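Local coordinates for V-type ATP synthase alpha chain (Nanoarchaeum equitans Kin4-M, PDB 5BN3), which belongs to the ATP synthase alpha/beta family as the A subunit of an archaeal V-type rotary complex and carries a P-loop nucleotide-binding domain, at residues I476-F488 against T506-V520. Sequence-based numbering, arbitrary orientation.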
ATOM      1  N   ILE A 476      11.165  36.620  19.377  1.00 53.45           N
ATOM      2  CA  ILE A 476      12.096  37.299  18.481  1.00 63.64           C
ATOM      3  C   ILE A 476      12.445  36.433  17.267  1.00 58.24           C
ATOM      4  O   ILE A 476      12.775  36.952  16.202  1.00 59.66           O
ATOM      5  CB  ILE A 476      13.390  37.752  19.219  1.00 59.69           C
ATOM      6  CG1 ILE A 476      14.212  38.705  18.341  1.00 65.31           C
ATOM      7  CG2 ILE A 476      14.216  36.554  19.665  1.00 63.92           C
ATOM      8  CD1 ILE A 476      15.650  38.895  18.794  1.00 70.80           C
ATOM      9  N   TYR A 477      12.356  35.116  17.425  1.00 60.34           N
ATOM     10  CA  TYR A 477      12.636  34.204  16.321  1.00 62.50           C
ATOM     11  C   TYR A 477      11.486  34.175  15.318  1.00 61.05           C
ATOM     12  O   TYR A 477      11.701  34.022  14.115  1.00 55.79           O
ATOM     13  CB  TYR A 477      12.954  32.799  16.846  1.00 54.28           C
ATOM     14  CG  TYR A 477      14.300  32.711  17.524  1.00 55.33           C
ATOM     15  CD1 TYR A 477      15.472  32.759  16.782  1.00 64.68           C
ATOM     16  CD2 TYR A 477      14.404  32.586  18.902  1.00 62.61           C
ATOM     17  CE1 TYR A 477      16.708  32.685  17.390  1.00 62.32           C
ATOM     18  CE2 TYR A 477      15.640  32.511  19.521  1.00 54.75           C
ATOM     19  CZ  TYR A 477      16.788  32.561  18.758  1.00 74.27           C
ATOM     20  OH  TYR A 477      18.023  32.486  19.359  1.00 65.76           O
ATOM     21  N   LEU A 478      10.264  34.331  15.820  1.00 47.77           N
ATOM     22  CA  LEU A 478       9.093  34.437  14.960  1.00 59.66           C
ATOM     23  C   LEU A 478       9.118  35.778  14.233  1.00 59.38           C
ATOM     24  O   LEU A 478       8.664  35.891  13.094  1.00 61.70           O
ATOM     25  CB  LEU A 478       7.812  34.312  15.790  1.00 54.22           C
ATOM     26  CG  LEU A 478       7.757  33.137  16.768  1.00 73.40           C
ATOM     27  CD1 LEU A 478       6.429  33.094  17.514  1.00 66.69           C
ATOM     28  CD2 LEU A 478       8.005  31.828  16.043  1.00 63.10           C
ATOM     29  N   HIS A 479       9.662  36.787  14.903  1.00 60.80           N
ATOM     30  CA  HIS A 479       9.775  38.128  14.343  1.00 53.77           C
ATOM     31  C   HIS A 479      10.792  38.156  13.207  1.00 43.64           C
ATOM     32  O   HIS A 479      10.482  38.586  12.096  1.00 50.60           O
ATOM     33  CB  HIS A 479      10.186  39.116  15.435  1.00 55.10           C
ATOM     34  CG  HIS A 479      10.159  40.543  15.004  1.00 53.43           C
ATOM     35  ND1 HIS A 479       9.011  41.168  14.554  1.00 65.18           N
ATOM     36  CD2 HIS A 479      11.132  41.485  14.957  1.00 56.26           C
ATOM     37  CE1 HIS A 479       9.281  42.419  14.247  1.00 57.84           C
ATOM     38  NE2 HIS A 479      10.567  42.639  14.485  1.00 60.65           N
ATOM     39  N   MET A 480      12.007  37.698  13.496  1.00 48.52           N
ATOM     40  CA  MET A 480      13.081  37.672  12.506  1.00 49.75           C
ATOM     41  C   MET A 480      12.805  36.669  11.389  1.00 52.79           C
ATOM     42  O   MET A 480      13.166  36.904  10.234  1.00 44.52           O
ATOM     43  CB  MET A 480      14.418  37.336  13.169  1.00 46.67           C
ATOM     44  CG  MET A 480      14.881  38.351  14.196  1.00 57.07           C
ATOM     45  SD  MET A 480      14.979  40.020  13.526  1.00 56.20           S
ATOM     46  CE  MET A 480      16.105  39.763  12.157  1.00 49.29           C
ATOM     47  N   GLY A 481      12.177  35.552  11.742  1.00 54.13           N
ATOM     48  CA  GLY A 481      11.820  34.533  10.771  1.00 55.78           C
ATOM     49  C   GLY A 481      10.865  35.079   9.729  1.00 48.01           C
ATOM     50  O   GLY A 481      11.010  34.801   8.539  1.00 43.76           O
ATOM     51  N   ARG A 482       9.890  35.863  10.182  1.00 41.97           N
ATOM     52  CA  ARG A 482       8.938  36.507   9.282  1.00 46.77           C
ATOM     53  C   ARG A 482       9.635  37.482   8.333  1.00 53.24           C
ATOM     54  O   ARG A 482       9.294  37.564   7.151  1.00 46.77           O
ATOM     55  CB  ARG A 482       7.845  37.229  10.082  1.00 49.84           C
ATOM     56  CG  ARG A 482       6.883  38.043   9.221  1.00 56.56           C
ATOM     57  CD  ARG A 482       5.808  38.741  10.047  1.00 63.15           C
ATOM     58  NE  ARG A 482       4.913  39.544   9.213  1.00 83.83           N
ATOM     59  CZ  ARG A 482       5.014  40.861   9.058  1.00 87.46           C
ATOM     60  NH1 ARG A 482       5.967  41.534   9.688  1.00 83.70           N
ATOM     61  NH2 ARG A 482       4.157  41.507   8.277  1.00 88.15           N
ATOM     62  N   ILE A 483      10.614  38.214   8.859  1.00 46.09           N
ATOM     63  CA  ILE A 483      11.373  39.179   8.068  1.00 43.23           C
ATOM     64  C   ILE A 483      12.197  38.485   6.984  1.00 40.71           C
ATOM     65  O   ILE A 483      12.243  38.937   5.838  1.00 39.68           O
ATOM     66  CB  ILE A 483      12.309  40.020   8.962  1.00 44.36           C
ATOM     67  CG1 ILE A 483      11.496  40.843   9.965  1.00 49.58           C
ATOM     68  CG2 ILE A 483      13.171  40.946   8.121  1.00 47.76           C
ATOM     69  CD1 ILE A 483      12.350  41.675  10.898  1.00 55.44           C
ATOM     70  N   ILE A 484      12.849  37.388   7.355  1.00 34.88           N
ATOM     71  CA  ILE A 484      13.652  36.616   6.414  1.00 43.25           C
ATOM     72  C   ILE A 484      12.769  35.987   5.334  1.00 37.22           C
ATOM     73  O   ILE A 484      13.108  36.019   4.149  1.00 42.10           O
ATOM     74  CB  ILE A 484      14.469  35.527   7.149  1.00 45.08           C
ATOM     75  CG1 ILE A 484      15.523  36.180   8.051  1.00 43.40           C
ATOM     76  CG2 ILE A 484      15.137  34.589   6.156  1.00 41.47           C
ATOM     77  CD1 ILE A 484      16.098  35.256   9.109  1.00 38.98           C
ATOM     78  N   ARG A 485      11.634  35.427   5.744  1.00 39.22           N
ATOM     79  CA  ARG A 485      10.707  34.801   4.804  1.00 38.43           C
ATOM     80  C   ARG A 485      10.057  35.809   3.857  1.00 50.17           C
ATOM     81  O   ARG A 485      10.075  35.620   2.642  1.00 38.31           O
ATOM     82  CB  ARG A 485       9.634  34.000   5.551  1.00 37.34           C
ATOM     83  CG  ARG A 485      10.132  32.679   6.128  1.00 35.94           C
ATOM     84  CD  ARG A 485       9.013  31.879   6.792  1.00 46.24           C
ATOM     85  NE  ARG A 485       8.595  32.445   8.073  1.00 47.23           N
ATOM     86  CZ  ARG A 485       7.514  33.198   8.243  1.00 49.19           C
ATOM     87  NH1 ARG A 485       6.730  33.478   7.212  1.00 45.26           N
ATOM     88  NH2 ARG A 485       7.212  33.669   9.444  1.00 49.36           N
ATOM     89  N   GLU A 486       9.497  36.882   4.410  1.00 37.68           N
ATOM     90  CA  GLU A 486       8.750  37.853   3.607  1.00 45.25           C
ATOM     91  C   GLU A 486       9.627  38.898   2.919  1.00 49.15           C
ATOM     92  O   GLU A 486       9.213  39.500   1.929  1.00 51.55           O
ATOM     93  CB  GLU A 486       7.676  38.551   4.457  1.00 46.34           C
ATOM     94  CG  GLU A 486       6.550  37.639   4.929  1.00 59.25           C
ATOM     95  CD  GLU A 486       5.484  38.381   5.722  1.00 76.04           C
ATOM     96  OE1 GLU A 486       5.621  39.608   5.911  1.00 88.74           O
ATOM     97  OE2 GLU A 486       4.508  37.734   6.156  1.00 87.84           O
ATOM     98  N   GLY A 487      10.831  39.116   3.440  1.00 42.35           N
ATOM     99  CA  GLY A 487      11.699  40.154   2.910  1.00 41.42           C
ATOM    100  C   GLY A 487      12.905  39.666   2.131  1.00 50.72           C
ATOM    101  O   GLY A 487      13.511  40.434   1.386  1.00 43.68           O
ATOM    102  N   PHE A 488      13.256  38.392   2.294  1.00 38.67           N
ATOM    103  CA  PHE A 488      14.447  37.849   1.646  1.00 38.47           C
ATOM    104  C   PHE A 488      14.163  36.615   0.783  1.00 45.27           C
ATOM    105  O   PHE A 488      14.500  36.587  -0.402  1.00 37.66           O
ATOM    106  CB  PHE A 488      15.514  37.524   2.693  1.00 38.24           C
ATOM    107  CG  PHE A 488      16.817  37.072   2.109  1.00 44.99           C
ATOM    108  CD1 PHE A 488      17.677  37.984   1.520  1.00 40.04           C
ATOM    109  CD2 PHE A 488      17.188  35.737   2.155  1.00 42.51           C
ATOM    110  CE1 PHE A 488      18.880  37.574   0.980  1.00 38.17           C
ATOM    111  CE2 PHE A 488      18.391  35.320   1.618  1.00 44.60           C
ATOM    112  CZ  PHE A 488      19.238  36.240   1.029  1.00 39.83           C
ATOM    113  N   THR A 506      21.040  41.489  -3.042  1.00 42.35           N
ATOM    114  CA  THR A 506      20.974  40.314  -2.178  1.00 42.81           C
ATOM    115  C   THR A 506      21.815  40.488  -0.911  1.00 41.58           C
ATOM    116  O   THR A 506      21.328  40.256   0.197  1.00 45.83           O
ATOM    117  CB  THR A 506      21.431  39.047  -2.923  1.00 46.47           C
ATOM    118  OG1 THR A 506      20.645  38.877  -4.110  1.00 44.32           O
ATOM    119  CG2 THR A 506      21.262  37.834  -2.038  1.00 40.42           C
ATOM    120  N   ILE A 507      23.070  40.901  -1.082  1.00 50.08           N
ATOM    121  CA  ILE A 507      23.977  41.111   0.046  1.00 47.34           C
ATOM    122  C   ILE A 507      23.472  42.217   0.975  1.00 47.65           C
ATOM    123  O   ILE A 507      23.461  42.054   2.196  1.00 45.57           O
ATOM    124  CB  ILE A 507      25.411  41.465  -0.426  1.00 58.61           C
ATOM    125  CG1 ILE A 507      26.006  40.342  -1.284  1.00 54.73           C
ATOM    126  CG2 ILE A 507      26.310  41.756   0.763  1.00 51.87           C
ATOM    127  CD1 ILE A 507      25.905  38.966  -0.666  1.00 64.91           C
ATOM    128  N   GLU A 508      23.056  43.339   0.391  1.00 52.03           N
ATOM    129  CA  GLU A 508      22.559  44.471   1.171  1.00 53.26           C
ATOM    130  C   GLU A 508      21.346  44.109   2.016  1.00 54.91           C
ATOM    131  O   GLU A 508      21.212  44.577   3.146  1.00 51.13           O
ATOM    132  CB  GLU A 508      22.232  45.658   0.261  1.00 45.17           C
ATOM    133  CG  GLU A 508      23.453  46.444  -0.179  1.00 54.40           C
ATOM    134  CD  GLU A 508      24.225  47.022   0.992  1.00 91.56           C
ATOM    135  OE1 GLU A 508      23.620  47.759   1.801  1.00 81.81           O
ATOM    136  OE2 GLU A 508      25.435  46.737   1.109  1.00 86.58           O
ATOM    137  N   LEU A 509      20.468  43.276   1.463  1.00 52.66           N
ATOM    138  CA  LEU A 509      19.316  42.780   2.205  1.00 41.41           C
ATOM    139  C   LEU A 509      19.751  41.959   3.415  1.00 38.62           C
ATOM    140  O   LEU A 509      19.195  42.109   4.503  1.00 46.17           O
ATOM    141  CB  LEU A 509      18.408  41.943   1.300  1.00 46.53           C
ATOM    142  CG  LEU A 509      17.337  42.704   0.517  1.00 58.58           C
ATOM    143  CD1 LEU A 509      16.531  41.762  -0.364  1.00 53.09           C
ATOM    144  CD2 LEU A 509      16.429  43.434   1.482  1.00 51.59           C
ATOM    145  N   MET A 510      20.744  41.097   3.219  1.00 42.22           N
ATOM    146  CA  MET A 510      21.275  40.274   4.304  1.00 52.55           C
ATOM    147  C   MET A 510      21.893  41.152   5.392  1.00 47.73           C
ATOM    148  O   MET A 510      21.719  40.894   6.583  1.00 46.01           O
ATOM    149  CB  MET A 510      22.322  39.287   3.771  1.00 44.66           C
ATOM    150  CG  MET A 510      21.807  38.332   2.703  1.00 56.57           C
ATOM    151  SD  MET A 510      23.069  37.207   2.064  1.00 51.46           S
ATOM    152  CE  MET A 510      23.447  36.270   3.543  1.00 59.12           C
ATOM    153  N   ARG A 511      22.603  42.193   4.972  1.00 50.82           N
ATOM    154  CA  ARG A 511      23.300  43.082   5.899  1.00 52.80           C
ATOM    155  C   ARG A 511      22.354  43.913   6.761  1.00 46.03           C
ATOM    156  O   ARG A 511      22.586  44.075   7.957  1.00 56.58           O
ATOM    157  CB  ARG A 511      24.269  43.992   5.139  1.00 48.55           C
ATOM    158  CG  ARG A 511      25.560  43.300   4.731  1.00 56.44           C
ATOM    159  CD  ARG A 511      26.446  44.203   3.893  1.00 70.24           C
ATOM    160  NE  ARG A 511      27.728  43.569   3.602  1.00 75.08           N
ATOM    161  CZ  ARG A 511      28.498  43.872   2.562  1.00 82.30           C
ATOM    162  NH1 ARG A 511      28.114  44.802   1.698  1.00 83.96           N
ATOM    163  NH2 ARG A 511      29.648  43.239   2.382  1.00 70.80           N
ATOM    164  N   ILE A 512      21.287  44.429   6.159  1.00 46.69           N
ATOM    165  CA  ILE A 512      20.325  45.245   6.897  1.00 46.03           C
ATOM    166  C   ILE A 512      19.458  44.397   7.835  1.00 63.83           C
ATOM    167  O   ILE A 512      19.093  44.844   8.923  1.00 54.25           O
ATOM    168  CB  ILE A 512      19.461  46.116   5.950  1.00 56.06           C
ATOM    169  CG1 ILE A 512      18.604  47.100   6.747  1.00 65.06           C
ATOM    170  CG2 ILE A 512      18.590  45.254   5.049  1.00 57.70           C
ATOM    171  CD1 ILE A 512      19.407  48.026   7.629  1.00 70.83           C
ATOM    172  N   ILE A 513      19.150  43.171   7.419  1.00 50.02           N
ATOM    173  CA  ILE A 513      18.426  42.232   8.271  1.00 46.53           C
ATOM    174  C   ILE A 513      19.294  41.844   9.469  1.00 49.94           C
ATOM    175  O   ILE A 513      18.827  41.822  10.608  1.00 51.93           O
ATOM    176  CB  ILE A 513      18.013  40.959   7.493  1.00 54.57           C
ATOM    177  CG1 ILE A 513      16.903  41.280   6.489  1.00 52.11           C
ATOM    178  CG2 ILE A 513      17.532  39.879   8.442  1.00 43.17           C
ATOM    179  CD1 ILE A 513      16.524  40.106   5.603  1.00 52.87           C
ATOM    180  N   HIS A 514      20.561  41.542   9.200  1.00 42.11           N
ATOM    181  CA  HIS A 514      21.514  41.203  10.250  1.00 60.43           C
ATOM    182  C   HIS A 514      21.720  42.372  11.208  1.00 65.64           C
ATOM    183  O   HIS A 514      21.829  42.180  12.421  1.00 57.72           O
ATOM    184  CB  HIS A 514      22.853  40.789   9.642  1.00 53.36           C
ATOM    185  CG  HIS A 514      23.948  40.621  10.649  1.00 64.61           C
ATOM    186  ND1 HIS A 514      23.895  39.680  11.656  1.00 68.10           N
ATOM    187  CD2 HIS A 514      25.123  41.273  10.805  1.00 66.40           C
ATOM    188  CE1 HIS A 514      24.991  39.761  12.387  1.00 73.20           C
ATOM    189  NE2 HIS A 514      25.754  40.719  11.894  1.00 71.07           N
ATOM    190  N   LYS A 515      21.778  43.581  10.657  1.00 64.06           N
ATOM    191  CA  LYS A 515      21.968  44.789  11.454  1.00 64.24           C
ATOM    192  C   LYS A 515      20.763  45.046  12.353  1.00 53.69           C
ATOM    193  O   LYS A 515      20.912  45.463  13.501  1.00 72.86           O
ATOM    194  CB  LYS A 515      22.224  45.993  10.541  1.00 72.13           C
ATOM    195  CG  LYS A 515      22.575  47.279  11.276  1.00 73.76           C
ATOM    196  CD  LYS A 515      22.797  48.436  10.305  1.00 75.11           C
ATOM    197  CE  LYS A 515      24.085  48.283   9.506  1.00 69.00           C
ATOM    198  NZ  LYS A 515      25.301  48.572  10.316  1.00 82.21           N
ATOM    199  N   TYR A 516      19.569  44.793  11.826  1.00 50.76           N
ATOM    200  CA  TYR A 516      18.348  44.907  12.612  1.00 51.14           C
ATOM    201  C   TYR A 516      18.354  43.877  13.734  1.00 60.97           C
ATOM    202  O   TYR A 516      17.946  44.165  14.856  1.00 59.87           O
ATOM    203  CB  TYR A 516      17.121  44.707  11.720  1.00 53.32           C
ATOM    204  CG  TYR A 516      15.798  44.760  12.457  1.00 52.59           C
ATOM    205  CD1 TYR A 516      15.249  45.973  12.846  1.00 61.24           C
ATOM    206  CD2 TYR A 516      15.094  43.599  12.750  1.00 57.74           C
ATOM    207  CE1 TYR A 516      14.040  46.029  13.515  1.00 58.04           C
ATOM    208  CE2 TYR A 516      13.883  43.647  13.419  1.00 64.49           C
ATOM    209  CZ  TYR A 516      13.362  44.865  13.798  1.00 61.49           C
ATOM    210  OH  TYR A 516      12.160  44.928  14.463  1.00 58.94           O
ATOM    211  N   TYR A 517      18.835  42.678  13.414  1.00 62.15           N
ATOM    212  CA  TYR A 517      18.857  41.554  14.346  1.00 65.41           C
ATOM    213  C   TYR A 517      19.728  41.820  15.569  1.00 57.95           C
ATOM    214  O   TYR A 517      19.291  41.612  16.701  1.00 58.14           O
ATOM    215  CB  TYR A 517      19.344  40.294  13.626  1.00 52.40           C
ATOM    216  CG  TYR A 517      19.328  39.034  14.464  1.00 47.58           C
ATOM    217  CD1 TYR A 517      18.243  38.724  15.270  1.00 51.32           C
ATOM    218  CD2 TYR A 517      20.388  38.144  14.428  1.00 62.91           C
ATOM    219  CE1 TYR A 517      18.224  37.570  16.027  1.00 57.84           C
ATOM    220  CE2 TYR A 517      20.376  36.984  15.179  1.00 53.34           C
ATOM    221  CZ  TYR A 517      19.291  36.705  15.977  1.00 54.48           C
ATOM    222  OH  TYR A 517      19.267  35.557  16.731  1.00 73.32           O
ATOM    223  N   VAL A 518      20.957  42.273  15.336  1.00 55.38           N
ATOM    224  CA  VAL A 518      21.893  42.531  16.428  1.00 64.90           C
ATOM    225  C   VAL A 518      21.407  43.659  17.339  1.00 71.02           C
ATOM    226  O   VAL A 518      21.701  43.671  18.536  1.00 80.30           O
ATOM    227  CB  VAL A 518      23.322  42.841  15.911  1.00 73.39           C
ATOM    228  CG1 VAL A 518      23.858  41.682  15.091  1.00 65.37           C
ATOM    229  CG2 VAL A 518      23.336  44.110  15.084  1.00 76.00           C
ATOM    230  N   THR A 519      20.657  44.598  16.770  1.00 69.33           N
ATOM    231  CA  THR A 519      20.097  45.707  17.533  1.00 70.99           C
ATOM    232  C   THR A 519      18.955  45.245  18.436  1.00 77.52           C
ATOM    233  O   THR A 519      18.935  45.549  19.631  1.00 79.43           O
ATOM    234  CB  THR A 519      19.584  46.818  16.603  1.00 74.05           C
ATOM    235  OG1 THR A 519      20.675  47.337  15.832  1.00 75.18           O
ATOM    236  CG2 THR A 519      18.955  47.942  17.412  1.00 73.33           C
ATOM    237  N   VAL A 520      18.007  44.512  17.856  1.00 68.96           N
ATOM    238  CA  VAL A 520      16.854  43.999  18.591  1.00 75.93           C
ATOM    239  C   VAL A 520      17.270  43.107  19.763  1.00 81.01           C
ATOM    240  O   VAL A 520      16.709  43.197  20.854  1.00 78.10           O
ATOM    241  CB  VAL A 520      15.890  43.237  17.652  1.00 69.64           C
ATOM    242  CG1 VAL A 520      14.775  42.579  18.440  1.00 60.73           C
ATOM    243  CG2 VAL A 520      15.304  44.185  16.626  1.00 68.76           C
TER
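Ile-513 of helix 506-520 is a knob seated among Met-480, Ile-483, Ile-484 and Phe-488 of helix 476-488, and Phe-488 is in turn a knob in a hole of Thr-506, Leu-509, Met-510 and Ile-513. The ring of Phe-488 swings toward helix 506-520 because chi1 of -175° sets CG trans to the amide nitrogen, and CE1 comes to 3.5 Å from Met-510 CG; Leu-509 CB meets its edge. Outside the pair, Phe-448 of helix 441-458 meets the same ring edge-to-face.

Met-aromatic contacts form a second group. Bent at chi2 and chi3, the Met-480 chain brings SD to the edge of the Tyr-516 ring, 3.7 Å from CD2, and obliquely to the Tyr-517 ring, 5.1 Å from its centroid. Apolar contacts accompany them: Met-480 CE lies 3.6 Å from Tyr-517 CB, and Ile-483 CD1 3.5 Å from Tyr-516 CE2.

One polar link joins the helices: His-479 NE2 and Tyr-516 OH share a nearly straight hydrogen bond of 2.8 Å, the hydroxyl lying close to the imidazole plane.

The axes of segments 476-488 and 506-520 run antiparallel at 167°, 11.1 Å apart at closest approach, an example of knobs-into-holes packing in the helical C-terminal domain of V- and A-type ATP synthases.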